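Local coordinates for ATP-dependent DNA helicase (Mycobacterium smegmatis, PDB 5V9X), which probably uses ATP hydrolysis to move 3'-to-5' along single-stranded DNA and unwind RNA:DNA hybrids, at residues L182-H194 with L212-S226. Sequence-based numbering, arbitrary orientation.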
ATOM      1  N   LEU A 182       1.116 -14.573 -25.239  1.00 51.61           N
ATOM      2  CA  LEU A 182       0.100 -14.722 -24.209  1.00 51.89           C
ATOM      3  C   LEU A 182      -1.233 -15.216 -24.755  1.00 54.03           C
ATOM      4  O   LEU A 182      -2.206 -15.289 -23.999  1.00 53.44           O
ATOM      5  CB  LEU A 182      -0.102 -13.396 -23.474  1.00 45.04           C
ATOM      6  CG  LEU A 182       1.146 -12.785 -22.838  1.00 42.18           C
ATOM      7  CD1 LEU A 182       0.838 -11.426 -22.226  1.00 39.05           C
ATOM      8  CD2 LEU A 182       1.727 -13.726 -21.795  1.00 44.30           C
ATOM      9  N   THR A 183      -1.305 -15.565 -26.043  1.00 51.53           N
ATOM     10  CA  THR A 183      -2.576 -15.963 -26.637  1.00 51.74           C
ATOM     11  C   THR A 183      -3.042 -17.344 -26.190  1.00 56.26           C
ATOM     12  O   THR A 183      -4.201 -17.691 -26.437  1.00 63.77           O
ATOM     13  CB  THR A 183      -2.491 -15.930 -28.166  1.00 50.47           C
ATOM     14  OG1 THR A 183      -1.463 -16.823 -28.613  1.00 54.99           O
ATOM     15  CG2 THR A 183      -2.185 -14.527 -28.660  1.00 41.54           C
ATOM     16  N   SER A 184      -2.185 -18.134 -25.547  1.00 55.41           N
ATOM     17  CA  SER A 184      -2.552 -19.473 -25.104  1.00 59.81           C
ATOM     18  C   SER A 184      -2.754 -19.571 -23.599  1.00 56.03           C
ATOM     19  O   SER A 184      -2.993 -20.675 -23.094  1.00 54.38           O
ATOM     20  CB  SER A 184      -1.491 -20.488 -25.545  1.00 67.91           C
ATOM     21  OG  SER A 184      -1.398 -20.555 -26.957  1.00 75.75           O
ATOM     22  N   VAL A 185      -2.668 -18.453 -22.873  1.00 52.35           N
ATOM     23  CA  VAL A 185      -2.746 -18.493 -21.417  1.00 53.47           C
ATOM     24  C   VAL A 185      -4.082 -19.074 -20.983  1.00 55.86           C
ATOM     25  O   VAL A 185      -5.149 -18.624 -21.419  1.00 60.97           O
ATOM     26  CB  VAL A 185      -2.532 -17.089 -20.831  1.00 52.12           C
ATOM     27  CG1 VAL A 185      -2.945 -17.054 -19.366  1.00 47.24           C
ATOM     28  CG2 VAL A 185      -1.078 -16.668 -20.980  1.00 51.05           C
ATOM     29  N   ARG A 186      -4.026 -20.087 -20.117  1.00 54.56           N
ATOM     30  CA  ARG A 186      -5.217 -20.714 -19.557  1.00 56.18           C
ATOM     31  C   ARG A 186      -5.460 -20.370 -18.096  1.00 53.40           C
ATOM     32  O   ARG A 186      -6.615 -20.348 -17.667  1.00 59.16           O
ATOM     33  CB  ARG A 186      -5.132 -22.239 -19.699  1.00 60.75           C
ATOM     34  CG  ARG A 186      -5.125 -22.730 -21.140  1.00 68.26           C
ATOM     35  CD  ARG A 186      -5.113 -24.250 -21.219  1.00 79.04           C
ATOM     36  NE  ARG A 186      -5.129 -24.722 -22.602  1.00 90.62           N
ATOM     37  CZ  ARG A 186      -5.078 -26.002 -22.960  1.00 98.56           C
ATOM     38  NH1 ARG A 186      -5.006 -26.952 -22.037  1.00103.42           N
ATOM     39  NH2 ARG A 186      -5.098 -26.332 -24.244  1.00 99.34           N
ATOM     40  N   THR A 187      -4.409 -20.103 -17.325  1.00 47.46           N
ATOM     41  CA  THR A 187      -4.524 -19.785 -15.910  1.00 45.98           C
ATOM     42  C   THR A 187      -3.840 -18.456 -15.631  1.00 49.59           C
ATOM     43  O   THR A 187      -2.804 -18.142 -16.224  1.00 58.43           O
ATOM     44  CB  THR A 187      -3.900 -20.891 -15.038  1.00 46.78           C
ATOM     45  OG1 THR A 187      -4.517 -22.150 -15.336  1.00 49.31           O
ATOM     46  CG2 THR A 187      -4.075 -20.588 -13.554  1.00 43.39           C
ATOM     47  N   VAL A 188      -4.433 -17.672 -14.733  1.00 43.56           N
ATOM     48  CA  VAL A 188      -3.854 -16.417 -14.268  1.00 42.09           C
ATOM     49  C   VAL A 188      -3.893 -16.415 -12.747  1.00 49.75           C
ATOM     50  O   VAL A 188      -4.976 -16.434 -12.150  1.00 55.99           O
ATOM     51  CB  VAL A 188      -4.592 -15.190 -14.828  1.00 42.48           C
ATOM     52  CG1 VAL A 188      -4.110 -13.926 -14.136  1.00 38.44           C
ATOM     53  CG2 VAL A 188      -4.378 -15.086 -16.330  1.00 48.25           C
ATOM     54  N   ILE A 189      -2.719 -16.391 -12.124  1.00 46.56           N
ATOM     55  CA  ILE A 189      -2.590 -16.324 -10.674  1.00 40.66           C
ATOM     56  C   ILE A 189      -2.250 -14.891 -10.294  1.00 41.73           C
ATOM     57  O   ILE A 189      -1.282 -14.318 -10.813  1.00 44.06           O
ATOM     58  CB  ILE A 189      -1.518 -17.300 -10.160  1.00 36.02           C
ATOM     59  CG1 ILE A 189      -1.784 -18.716 -10.677  1.00 33.24           C
ATOM     60  CG2 ILE A 189      -1.468 -17.286  -8.638  1.00 31.67           C
ATOM     61  CD1 ILE A 189      -0.737 -19.725 -10.256  1.00 31.91           C
ATOM     62  N   VAL A 190      -3.045 -14.306  -9.406  1.00 41.61           N
ATOM     63  CA  VAL A 190      -2.807 -12.966  -8.890  1.00 40.54           C
ATOM     64  C   VAL A 190      -2.488 -13.121  -7.410  1.00 42.59           C
ATOM     65  O   VAL A 190      -3.391 -13.204  -6.569  1.00 46.49           O
ATOM     66  CB  VAL A 190      -4.001 -12.032  -9.118  1.00 40.70           C
ATOM     67  CG1 VAL A 190      -3.735 -10.669  -8.496  1.00 36.99           C
ATOM     68  CG2 VAL A 190      -4.282 -11.890 -10.606  1.00 41.68           C
ATOM     69  N   ASP A 191      -1.198 -13.173  -7.093  1.00 40.27           N
ATOM     70  CA  ASP A 191      -0.748 -13.339  -5.720  1.00 41.04           C
ATOM     71  C   ASP A 191      -0.807 -12.009  -4.980  1.00 38.54           C
ATOM     72  O   ASP A 191      -0.591 -10.943  -5.562  1.00 46.98           O
ATOM     73  CB  ASP A 191       0.675 -13.888  -5.695  1.00 44.85           C
ATOM     74  CG  ASP A 191       0.979 -14.675  -4.440  1.00 49.10           C
ATOM     75  OD1 ASP A 191       0.274 -14.484  -3.427  1.00 49.75           O
ATOM     76  OD2 ASP A 191       1.928 -15.487  -4.469  1.00 49.83           O
ATOM     77  N   GLU A 192      -1.096 -12.087  -3.683  1.00 40.83           N
ATOM     78  CA  GLU A 192      -1.208 -10.910  -2.822  1.00 47.01           C
ATOM     79  C   GLU A 192      -2.193  -9.900  -3.407  1.00 47.76           C
ATOM     80  O   GLU A 192      -1.901  -8.711  -3.543  1.00 47.01           O
ATOM     81  CB  GLU A 192       0.162 -10.273  -2.583  1.00 49.78           C
ATOM     82  CG  GLU A 192       1.249 -11.256  -2.175  1.00 51.22           C
ATOM     83  CD  GLU A 192       0.932 -11.995  -0.888  1.00 56.02           C
ATOM     84  OE1 GLU A 192       0.136 -11.476  -0.073  1.00 58.12           O
ATOM     85  OE2 GLU A 192       1.483 -13.101  -0.691  1.00 57.33           O
ATOM     86  N   VAL A 193      -3.384 -10.396  -3.752  1.00 49.93           N
ATOM     87  CA  VAL A 193      -4.367  -9.586  -4.463  1.00 48.60           C
ATOM     88  C   VAL A 193      -4.856  -8.409  -3.625  1.00 48.51           C
ATOM     89  O   VAL A 193      -5.330  -7.409  -4.180  1.00 52.36           O
ATOM     90  CB  VAL A 193      -5.533 -10.486  -4.920  1.00 44.67           C
ATOM     91  CG1 VAL A 193      -6.258 -11.074  -3.722  1.00 44.03           C
ATOM     92  CG2 VAL A 193      -6.490  -9.728  -5.831  1.00 45.89           C
ATOM     93  N   HIS A 194      -4.739  -8.487  -2.297  1.00 42.11           N
ATOM     94  CA  HIS A 194      -5.158  -7.375  -1.452  1.00 40.73           C
ATOM     95  C   HIS A 194      -4.278  -6.147  -1.648  1.00 45.07           C
ATOM     96  O   HIS A 194      -4.729  -5.023  -1.410  1.00 57.00           O
ATOM     97  CB  HIS A 194      -5.120  -7.789   0.014  1.00 38.62           C
ATOM     98  CG  HIS A 194      -3.735  -7.849   0.570  1.00 42.91           C
ATOM     99  ND1 HIS A 194      -2.845  -8.848   0.237  1.00 44.68           N
ATOM    100  CD2 HIS A 194      -3.072  -7.018   1.408  1.00 44.55           C
ATOM    101  CE1 HIS A 194      -1.700  -8.638   0.860  1.00 47.54           C
ATOM    102  NE2 HIS A 194      -1.811  -7.536   1.577  1.00 46.60           N
ATOM    103  N   LEU A 212      -6.068  -9.007 -21.761  1.00 53.70           N
ATOM    104  CA  LEU A 212      -5.602 -10.375 -21.961  1.00 52.32           C
ATOM    105  C   LEU A 212      -6.735 -11.274 -22.442  1.00 55.42           C
ATOM    106  O   LEU A 212      -6.611 -11.954 -23.467  1.00 63.05           O
ATOM    107  CB  LEU A 212      -5.002 -10.919 -20.663  1.00 49.36           C
ATOM    108  CG  LEU A 212      -4.574 -12.391 -20.668  1.00 43.98           C
ATOM    109  CD1 LEU A 212      -3.359 -12.605 -21.560  1.00 50.48           C
ATOM    110  CD2 LEU A 212      -4.301 -12.881 -19.258  1.00 38.21           C
ATOM    111  N   ASP A 213      -7.860 -11.271 -21.717  1.00 51.63           N
ATOM    112  CA  ASP A 213      -8.983 -12.138 -22.059  1.00 56.33           C
ATOM    113  C   ASP A 213      -9.457 -11.932 -23.492  1.00 57.05           C
ATOM    114  O   ASP A 213     -10.022 -12.851 -24.097  1.00 56.38           O
ATOM    115  CB  ASP A 213     -10.140 -11.904 -21.083  1.00 67.14           C
ATOM    116  CG  ASP A 213      -9.893 -12.527 -19.722  1.00 71.73           C
ATOM    117  OD1 ASP A 213      -8.876 -13.233 -19.567  1.00 73.37           O
ATOM    118  OD2 ASP A 213     -10.719 -12.313 -18.806  1.00 73.82           O
ATOM    119  N   GLN A 214      -9.238 -10.743 -24.055  1.00 57.58           N
ATOM    120  CA  GLN A 214      -9.590 -10.503 -25.449  1.00 61.34           C
ATOM    121  C   GLN A 214      -8.573 -11.075 -26.428  1.00 58.85           C
ATOM    122  O   GLN A 214      -8.856 -11.119 -27.630  1.00 60.46           O
ATOM    123  CB  GLN A 214      -9.767  -9.004 -25.702  1.00 64.30           C
ATOM    124  CG  GLN A 214     -10.992  -8.412 -25.022  1.00 71.68           C
ATOM    125  CD  GLN A 214     -12.245  -9.244 -25.245  1.00 82.12           C
ATOM    126  OE1 GLN A 214     -12.960  -9.574 -24.298  1.00 86.69           O
ATOM    127  NE2 GLN A 214     -12.521  -9.581 -26.501  1.00 84.13           N
ATOM    128  N   LEU A 215      -7.408 -11.510 -25.952  1.00 56.79           N
ATOM    129  CA  LEU A 215      -6.417 -12.173 -26.792  1.00 57.36           C
ATOM    130  C   LEU A 215      -6.563 -13.689 -26.792  1.00 55.46           C
ATOM    131  O   LEU A 215      -5.816 -14.369 -27.505  1.00 55.28           O
ATOM    132  CB  LEU A 215      -5.000 -11.809 -26.337  1.00 58.60           C
ATOM    133  CG  LEU A 215      -4.544 -10.360 -26.503  1.00 59.62           C
ATOM    134  CD1 LEU A 215      -3.091 -10.211 -26.073  1.00 55.11           C
ATOM    135  CD2 LEU A 215      -4.735  -9.899 -27.939  1.00 58.78           C
ATOM    136  N   LEU A 216      -7.497 -14.229 -26.018  1.00 53.32           N
ATOM    137  CA  LEU A 216      -7.662 -15.664 -25.861  1.00 51.68           C
ATOM    138  C   LEU A 216      -8.965 -16.117 -26.504  1.00 58.45           C
ATOM    139  O   LEU A 216      -9.919 -15.343 -26.625  1.00 61.19           O
ATOM    140  CB  LEU A 216      -7.662 -16.050 -24.379  1.00 43.38           C
ATOM    141  CG  LEU A 216      -6.675 -15.302 -23.481  1.00 41.78           C
ATOM    142  CD1 LEU A 216      -6.894 -15.637 -22.013  1.00 39.48           C
ATOM    143  CD2 LEU A 216      -5.261 -15.627 -23.893  1.00 38.88           C
ATOM    144  N   ASP A 217      -8.997 -17.385 -26.923  1.00 60.18           N
ATOM    145  CA  ASP A 217     -10.266 -17.987 -27.318  1.00 62.57           C
ATOM    146  C   ASP A 217     -11.237 -18.016 -26.149  1.00 61.34           C
ATOM    147  O   ASP A 217     -12.452 -17.883 -26.339  1.00 65.24           O
ATOM    148  CB  ASP A 217     -10.049 -19.405 -27.848  1.00 66.64           C
ATOM    149  CG  ASP A 217      -9.102 -19.452 -29.030  1.00 76.74           C
ATOM    150  OD1 ASP A 217      -8.900 -18.403 -29.677  1.00 81.10           O
ATOM    151  OD2 ASP A 217      -8.567 -20.546 -29.316  1.00 79.85           O
ATOM    152  N   THR A 218     -10.716 -18.177 -24.932  1.00 56.79           N
ATOM    153  CA  THR A 218     -11.509 -18.297 -23.728  1.00 55.78           C
ATOM    154  C   THR A 218     -10.814 -17.491 -22.636  1.00 54.57           C
ATOM    155  O   THR A 218      -9.588 -17.622 -22.462  1.00 60.86           O
ATOM    156  CB  THR A 218     -11.656 -19.763 -23.306  1.00 58.41           C
ATOM    157  OG1 THR A 218     -12.512 -20.444 -24.230  1.00 65.81           O
ATOM    158  CG2 THR A 218     -12.237 -19.870 -21.904  1.00 59.39           C
ATOM    159  N   PRO A 219     -11.543 -16.650 -21.903  1.00 51.21           N
ATOM    160  CA  PRO A 219     -10.928 -15.935 -20.779  1.00 50.02           C
ATOM    161  C   PRO A 219     -10.285 -16.905 -19.801  1.00 53.05           C
ATOM    162  O   PRO A 219     -10.845 -17.955 -19.475  1.00 57.40           O
ATOM    163  CB  PRO A 219     -12.108 -15.190 -20.145  1.00 43.12           C
ATOM    164  CG  PRO A 219     -13.071 -15.009 -21.264  1.00 44.19           C
ATOM    165  CD  PRO A 219     -12.943 -16.245 -22.114  1.00 48.29           C
ATOM    166  N   ALA A 220      -9.088 -16.550 -19.345  1.00 47.97           N
ATOM    167  CA  ALA A 220      -8.327 -17.437 -18.483  1.00 41.52           C
ATOM    168  C   ALA A 220      -8.976 -17.557 -17.110  1.00 42.48           C
ATOM    169  O   ALA A 220      -9.694 -16.664 -16.652  1.00 45.00           O
ATOM    170  CB  ALA A 220      -6.891 -16.933 -18.336  1.00 40.24           C
ATOM    171  N   GLN A 221      -8.722 -18.688 -16.461  1.00 44.94           N
ATOM    172  CA  GLN A 221      -9.123 -18.877 -15.076  1.00 45.83           C
ATOM    173  C   GLN A 221      -8.262 -18.004 -14.171  1.00 50.63           C
ATOM    174  O   GLN A 221      -7.035 -17.968 -14.317  1.00 55.00           O
ATOM    175  CB  GLN A 221      -8.984 -20.350 -14.694  1.00 40.64           C
ATOM    176  CG  GLN A 221      -9.400 -20.693 -13.279  1.00 42.94           C
ATOM    177  CD  GLN A 221      -9.119 -22.146 -12.938  1.00 44.31           C
ATOM    178  OE1 GLN A 221      -8.093 -22.700 -13.334  1.00 47.11           O
ATOM    179  NE2 GLN A 221     -10.032 -22.770 -12.206  1.00 43.45           N
ATOM    180  N   ARG A 222      -8.899 -17.295 -13.242  1.00 49.16           N
ATOM    181  CA  ARG A 222      -8.215 -16.346 -12.371  1.00 44.76           C
ATOM    182  C   ARG A 222      -8.179 -16.875 -10.944  1.00 45.33           C
ATOM    183  O   ARG A 222      -9.218 -17.244 -10.387  1.00 47.99           O
ATOM    184  CB  ARG A 222      -8.897 -14.978 -12.412  1.00 35.64           C
ATOM    185  CG  ARG A 222      -8.871 -14.329 -13.782  1.00 34.61           C
ATOM    186  CD  ARG A 222      -9.450 -12.929 -13.747  1.00 34.59           C
ATOM    187  NE  ARG A 222      -9.561 -12.358 -15.083  1.00 43.31           N
ATOM    188  CZ  ARG A 222      -9.987 -11.126 -15.339  1.00 48.69           C
ATOM    189  NH1 ARG A 222     -10.346 -10.324 -14.346  1.00 48.31           N
ATOM    190  NH2 ARG A 222     -10.053 -10.695 -16.593  1.00 51.08           N
ATOM    191  N   ILE A 223      -6.987 -16.895 -10.353  1.00 44.21           N
ATOM    192  CA  ILE A 223      -6.777 -17.387  -8.996  1.00 47.36           C
ATOM    193  C   ILE A 223      -6.100 -16.292  -8.184  1.00 50.37           C
ATOM    194  O   ILE A 223      -5.078 -15.741  -8.607  1.00 56.63           O
ATOM    195  CB  ILE A 223      -5.935 -18.677  -8.984  1.00 48.79           C
ATOM    196  CG1 ILE A 223      -6.624 -19.767  -9.809  1.00 55.48           C
ATOM    197  CG2 ILE A 223      -5.701 -19.146  -7.556  1.00 45.64           C
ATOM    198  CD1 ILE A 223      -5.717 -20.921 -10.177  1.00 55.33           C
ATOM    199  N   GLY A 224      -6.669 -15.980  -7.023  1.00 48.72           N
ATOM    200  CA  GLY A 224      -6.128 -14.961  -6.147  1.00 47.68           C
ATOM    201  C   GLY A 224      -5.727 -15.543  -4.805  1.00 52.22           C
ATOM    202  O   GLY A 224      -6.344 -16.490  -4.311  1.00 55.07           O
ATOM    203  N   LEU A 225      -4.683 -14.961  -4.215  1.00 48.23           N
ATOM    204  CA  LEU A 225      -4.113 -15.434  -2.961  1.00 43.98           C
ATOM    205  C   LEU A 225      -3.851 -14.251  -2.042  1.00 42.33           C
ATOM    206  O   LEU A 225      -3.356 -13.213  -2.488  1.00 43.47           O
ATOM    207  CB  LEU A 225      -2.802 -16.195  -3.201  1.00 45.64           C
ATOM    208  CG  LEU A 225      -2.802 -17.231  -4.323  1.00 43.18           C
ATOM    209  CD1 LEU A 225      -1.393 -17.723  -4.606  1.00 38.54           C
ATOM    210  CD2 LEU A 225      -3.715 -18.385  -3.963  1.00 44.44           C
ATOM    211  N   SER A 226      -4.182 -14.413  -0.763  1.00 40.87           N
ATOM    212  CA  SER A 226      -3.878 -13.402   0.241  1.00 44.03           C
ATOM    213  C   SER A 226      -4.243 -13.926   1.620  1.00 49.08           C
ATOM    214  O   SER A 226      -5.256 -14.611   1.782  1.00 57.33           O
ATOM    215  CB  SER A 226      -4.624 -12.089  -0.026  1.00 41.23           C
ATOM    216  OG  SER A 226      -4.355 -11.140   0.994  1.00 39.38           O
TER
HETATM  217  O   HOH W   1      -4.951 -23.743 -12.453  1.00 41.79           O
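Val188 and Ile223 sit on neighbouring parallel strands, 187-191 and 221-226, and the amide of Ile223 gives its hydrogen to Val188 O (N to O 2.7 Å). The ladder continues with Val190 N to Ile223 O, an almost straight bond (N-H...O 175°), and ends in the loop where Val193 N reaches Leu225 O. Beta-branched residues suit these extended backbones. On one face, with Val188 CG1 anti to the backbone N (chi1 170°), CG2 is left beside that N and meets Leu212 CD2 tip to tip at 3.7 Å; it also packs on the methyl of Ala220, where a small side chain fits. On the other, Thr187 CG2 touches Ile223 CD1 (3.8 Å), and Ile189 and Leu225 lean on Ala79 of helix 75-88, which follows what is probably the Walker A P-loop. Farther out, Arg222 ties its strand to the preceding helix by a salt bridge from NH2 to Asp213 OD2 (2.8 Å); Glu210 is a second partner. Residues 191-194 read DEVH, the DEAD/DEAH-box motif of this helicase family. Asp191 OD1 rests against Leu225 CB at 3.5 Å, while its OD2 bonds Tyr102. His194 ND1 lies 2.8 Å from Ser226 OG; Thr228 N bonds to that hydroxyl. The parallel pairing thus places DEVH at the strand ends, with the Glu192 side chain about 3 Å from magnesium and the bound nucleotide.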